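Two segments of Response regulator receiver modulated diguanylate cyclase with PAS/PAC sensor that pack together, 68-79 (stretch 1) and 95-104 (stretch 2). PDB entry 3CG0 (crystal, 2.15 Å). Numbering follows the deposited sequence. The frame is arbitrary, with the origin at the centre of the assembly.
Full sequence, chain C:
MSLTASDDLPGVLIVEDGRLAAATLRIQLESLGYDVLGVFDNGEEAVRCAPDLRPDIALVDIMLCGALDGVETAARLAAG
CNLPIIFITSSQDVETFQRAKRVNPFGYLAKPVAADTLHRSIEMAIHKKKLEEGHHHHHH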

# COMPACT_ATOMS: atom_id res chain seq x y z
N LEU C 68 -20.13 -14.47 34.14
CA LEU C 68 -18.97 -13.70 33.68
C LEU C 68 -19.44 -12.27 33.59
O LEU C 68 -20.57 -12.02 33.18
CB LEU C 68 -18.53 -14.15 32.29
CG LEU C 68 -17.83 -15.48 32.04
CD1 LEU C 68 -17.68 -15.68 30.56
CD2 LEU C 68 -16.47 -15.54 32.71
N ASP C 69 -18.60 -11.32 33.98
CA ASP C 69 -18.95 -9.91 33.79
C ASP C 69 -18.66 -9.48 32.35
O ASP C 69 -18.21 -10.29 31.54
CB ASP C 69 -18.30 -8.99 34.84
CG ASP C 69 -16.78 -9.07 34.87
OD1 ASP C 69 -16.23 -9.40 35.94
OD2 ASP C 69 -16.12 -8.79 33.84
N GLY C 70 -18.93 -8.21 32.04
CA GLY C 70 -18.76 -7.69 30.68
C GLY C 70 -17.32 -7.73 30.23
O GLY C 70 -17.02 -8.06 29.09
N VAL C 71 -16.42 -7.43 31.17
CA VAL C 71 -15.00 -7.37 30.88
C VAL C 71 -14.42 -8.75 30.58
O VAL C 71 -13.68 -8.91 29.61
CB VAL C 71 -14.25 -6.57 31.98
CG1 VAL C 71 -12.76 -6.61 31.76
CG2 VAL C 71 -14.70 -5.12 31.96
N GLU C 72 -14.80 -9.74 31.39
CA GLU C 72 -14.35 -11.12 31.23
C GLU C 72 -14.95 -11.79 30.01
O GLU C 72 -14.32 -12.64 29.39
CB GLU C 72 -14.73 -11.95 32.44
CG GLU C 72 -14.03 -11.59 33.74
CD GLU C 72 -14.48 -12.46 34.89
OE1 GLU C 72 -13.64 -13.20 35.44
OE2 GLU C 72 -15.70 -12.44 35.22
N THR C 73 -16.20 -11.45 29.70
CA THR C 73 -16.85 -11.93 28.49
C THR C 73 -16.10 -11.36 27.28
O THR C 73 -15.72 -12.11 26.40
CB THR C 73 -18.34 -11.53 28.47
OG1 THR C 73 -18.98 -12.05 29.65
CG2 THR C 73 -19.02 -12.07 27.25
N ALA C 74 -15.86 -10.06 27.27
CA ALA C 74 -15.08 -9.44 26.18
C ALA C 74 -13.63 -9.97 26.09
O ALA C 74 -13.16 -10.28 25.01
CB ALA C 74 -15.08 -7.97 26.33
N ALA C 75 -12.94 -10.09 27.23
CA ALA C 75 -11.60 -10.71 27.28
C ALA C 75 -11.55 -12.05 26.59
O ALA C 75 -10.63 -12.32 25.82
CB ALA C 75 -11.10 -10.84 28.72
N ARG C 76 -12.56 -12.89 26.82
CA ARG C 76 -12.60 -14.20 26.19
C ARG C 76 -12.96 -14.18 24.72
O ARG C 76 -12.36 -14.91 23.93
CB ARG C 76 -13.49 -15.16 26.98
CG ARG C 76 -12.71 -15.90 28.05
CD ARG C 76 -13.61 -16.42 29.15
NE ARG C 76 -12.85 -16.98 30.27
CZ ARG C 76 -12.40 -16.28 31.31
NH1 ARG C 76 -12.62 -14.97 31.41
NH2 ARG C 76 -11.72 -16.90 32.27
N LEU C 77 -13.93 -13.35 24.35
CA LEU C 77 -14.29 -13.18 22.93
C LEU C 77 -13.12 -12.60 22.12
O LEU C 77 -12.86 -13.06 21.00
CB LEU C 77 -15.54 -12.30 22.80
CG LEU C 77 -16.86 -12.79 23.42
CD1 LEU C 77 -17.90 -11.70 23.42
CD2 LEU C 77 -17.38 -14.04 22.73
N ALA C 78 -12.42 -11.62 22.69
CA ALA C 78 -11.28 -10.95 22.02
C ALA C 78 -10.06 -11.83 21.84
O ALA C 78 -9.32 -11.65 20.87
CB ALA C 78 -10.90 -9.69 22.76
N ALA C 79 -9.83 -12.75 22.77
CA ALA C 79 -8.64 -13.58 22.76
C ALA C 79 -8.88 -14.94 22.13
O ALA C 79 -8.04 -15.42 21.38
CB ALA C 79 -8.10 -13.74 24.17
N GLU C 95 -12.86 1.91 38.09
CA GLU C 95 -12.29 0.59 38.30
C GLU C 95 -12.59 -0.41 37.18
O GLU C 95 -11.73 -1.21 36.84
CB GLU C 95 -12.80 0.04 39.63
CG GLU C 95 -11.73 -0.56 40.52
CD GLU C 95 -12.05 -0.39 42.01
OE1 GLU C 95 -13.21 -0.04 42.35
OE2 GLU C 95 -11.14 -0.60 42.84
N THR C 96 -13.80 -0.37 36.60
CA THR C 96 -14.16 -1.31 35.53
C THR C 96 -13.54 -0.92 34.19
O THR C 96 -13.17 -1.80 33.41
CB THR C 96 -15.69 -1.51 35.35
OG1 THR C 96 -16.30 -0.28 34.96
CG2 THR C 96 -16.33 -2.03 36.63
N PHE C 97 -13.42 0.38 33.95
CA PHE C 97 -12.69 0.90 32.78
C PHE C 97 -11.19 0.62 32.83
O PHE C 97 -10.53 0.65 31.79
CB PHE C 97 -12.92 2.40 32.61
CG PHE C 97 -14.31 2.75 32.14
CD1 PHE C 97 -14.75 2.36 30.87
CD2 PHE C 97 -15.16 3.48 32.95
CE1 PHE C 97 -16.02 2.68 30.43
CE2 PHE C 97 -16.45 3.81 32.51
CZ PHE C 97 -16.88 3.41 31.25
N GLN C 98 -10.66 0.36 34.03
CA GLN C 98 -9.27 -0.08 34.19
C GLN C 98 -9.12 -1.50 33.69
O GLN C 98 -8.16 -1.81 32.96
CB GLN C 98 -8.81 -0.02 35.65
CG GLN C 98 -9.00 1.31 36.36
CD GLN C 98 -7.76 2.16 36.39
OE1 GLN C 98 -7.30 2.65 35.35
NE2 GLN C 98 -7.23 2.37 37.58
N ARG C 99 -10.05 -2.38 34.07
CA ARG C 99 -10.01 -3.78 33.64
C ARG C 99 -10.39 -3.92 32.18
O ARG C 99 -9.93 -4.83 31.50
CB ARG C 99 -10.92 -4.68 34.48
CG ARG C 99 -11.16 -4.25 35.90
CD ARG C 99 -11.41 -5.42 36.84
NE ARG C 99 -11.97 -6.62 36.20
CZ ARG C 99 -13.26 -6.91 36.13
NH1 ARG C 99 -14.18 -6.09 36.64
NH2 ARG C 99 -13.65 -8.03 35.54
N ALA C 100 -11.24 -3.01 31.70
CA ALA C 100 -11.67 -3.01 30.30
C ALA C 100 -10.51 -2.62 29.38
O ALA C 100 -10.41 -3.13 28.28
CB ALA C 100 -12.84 -2.09 30.11
N LYS C 101 -9.65 -1.72 29.85
CA LYS C 101 -8.42 -1.35 29.14
C LYS C 101 -7.60 -2.58 28.72
O LYS C 101 -7.12 -2.65 27.59
CB LYS C 101 -7.56 -0.43 30.02
CG LYS C 101 -6.42 0.27 29.27
CD LYS C 101 -5.23 0.61 30.17
CE LYS C 101 -5.36 1.99 30.84
NZ LYS C 101 -6.14 1.94 32.11
N ARG C 102 -7.48 -3.56 29.61
CA ARG C 102 -6.66 -4.76 29.40
C ARG C 102 -7.13 -5.73 28.31
O ARG C 102 -6.33 -6.52 27.81
CB ARG C 102 -6.45 -5.53 30.71
CG ARG C 102 -5.37 -4.94 31.61
CD ARG C 102 -5.95 -4.27 32.84
NE ARG C 102 -6.38 -5.24 33.85
CZ ARG C 102 -6.67 -4.94 35.11
NH1 ARG C 102 -6.57 -3.68 35.56
NH2 ARG C 102 -7.05 -5.89 35.95
N VAL C 103 -8.41 -5.69 27.95
CA VAL C 103 -8.90 -6.51 26.83
C VAL C 103 -8.63 -5.78 25.51
O VAL C 103 -8.77 -6.35 24.42
CB VAL C 103 -10.41 -6.94 26.97
CG1 VAL C 103 -10.82 -7.08 28.44
CG2 VAL C 103 -11.36 -5.99 26.26
N ASN C 104 -8.17 -4.54 25.63
CA ASN C 104 -8.00 -3.59 24.53
C ASN C 104 -9.16 -3.56 23.54
O ASN C 104 -9.05 -4.11 22.43
CB ASN C 104 -6.65 -3.79 23.80
CG ASN C 104 -6.35 -2.66 22.81
OD1 ASN C 104 -6.59 -1.47 23.10
ND2 ASN C 104 -5.86 -3.03 21.63

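The polar anchor of this contact is a salt bridge at the start of helix 70-79. Arg99 NH2 donates to Asp69 OD1 at 2.9 Å with an N-H...acceptor angle of 153°, and a weak second bond runs from Arg99 NH2 to Asp69 OD2 at 3.1 Å. One terminal nitrogen thus meets both oxygens of the carboxylate. Asp69 is also the N-cap of its helix: with chi1 at 58° (p), its OD2 accepts from Glu72 N at 2.9 Å. Aspartate suits the position because its short side chain can fold back onto the first turn while its carboxylate still faces a cation. Thr73 reinforces the turn from the same residue, its OG1 donating to Asp69 O at 2.7 Å.

Arg99 has to span the gap to get there. Its CA-to-CB bond points toward stretch 1, but chi1 (-29°) and chi3 (-27°) lie between the usual wells, so the reach is made with a bent rather than an extended chain. The guanidinium carries Val71 CB over one face, while Asp69 OD1 and Glu72 CG lie at its edge, near its plane. Glu72 therefore adds aliphatic contact, its CG 4.0 Å from Arg99 NH2, and turns its carboxylate back to its own stretch, where Asp69 N makes a weak bond to Glu72 OE2 at 3.3 Å.

Beyond the salt bridge the contact is apolar and rests on two valines. The helices run almost parallel, 7° apart, with axes approaching to 9.5 Å, a spacing that small side chains can fill. Val71, chi1 t, is buried and loses 91 Å² to stretch 2, the largest share of any residue here. Its CG1 sits 3.4 Å from Arg99 O, and its CG2 lies 4.0 Å from Ala100 CB. At Ala100 the backbones come close, its CA 5.5 Å from Val71 CA, and its small side chain, pointing sideways, still meets Val71.

Val103 answers from the other side, giving up 83 Å² within the turn from Lys101 to Asn104. Its CG1 packs against Val71 CG1 at 3.9 Å and Ala75 CB at 3.8 Å, while its CG2 meets Ala74 CB at 4.2 Å. One turn further along, Ala78 CB lies 4.3 Å from Val103 O. Ala74 and Ala75 thus receive the branched side chain of Val103, while Ala78 meets its carbonyl, and the CA atoms of Ala75 and Val103 approach to 5.0 Å. Of the 343 Å² buried, the two valines supply about half and Arg99 a further 69 Å²; the alanines fill in around them, and the Asp69-Arg99 salt bridge adds the charged pair.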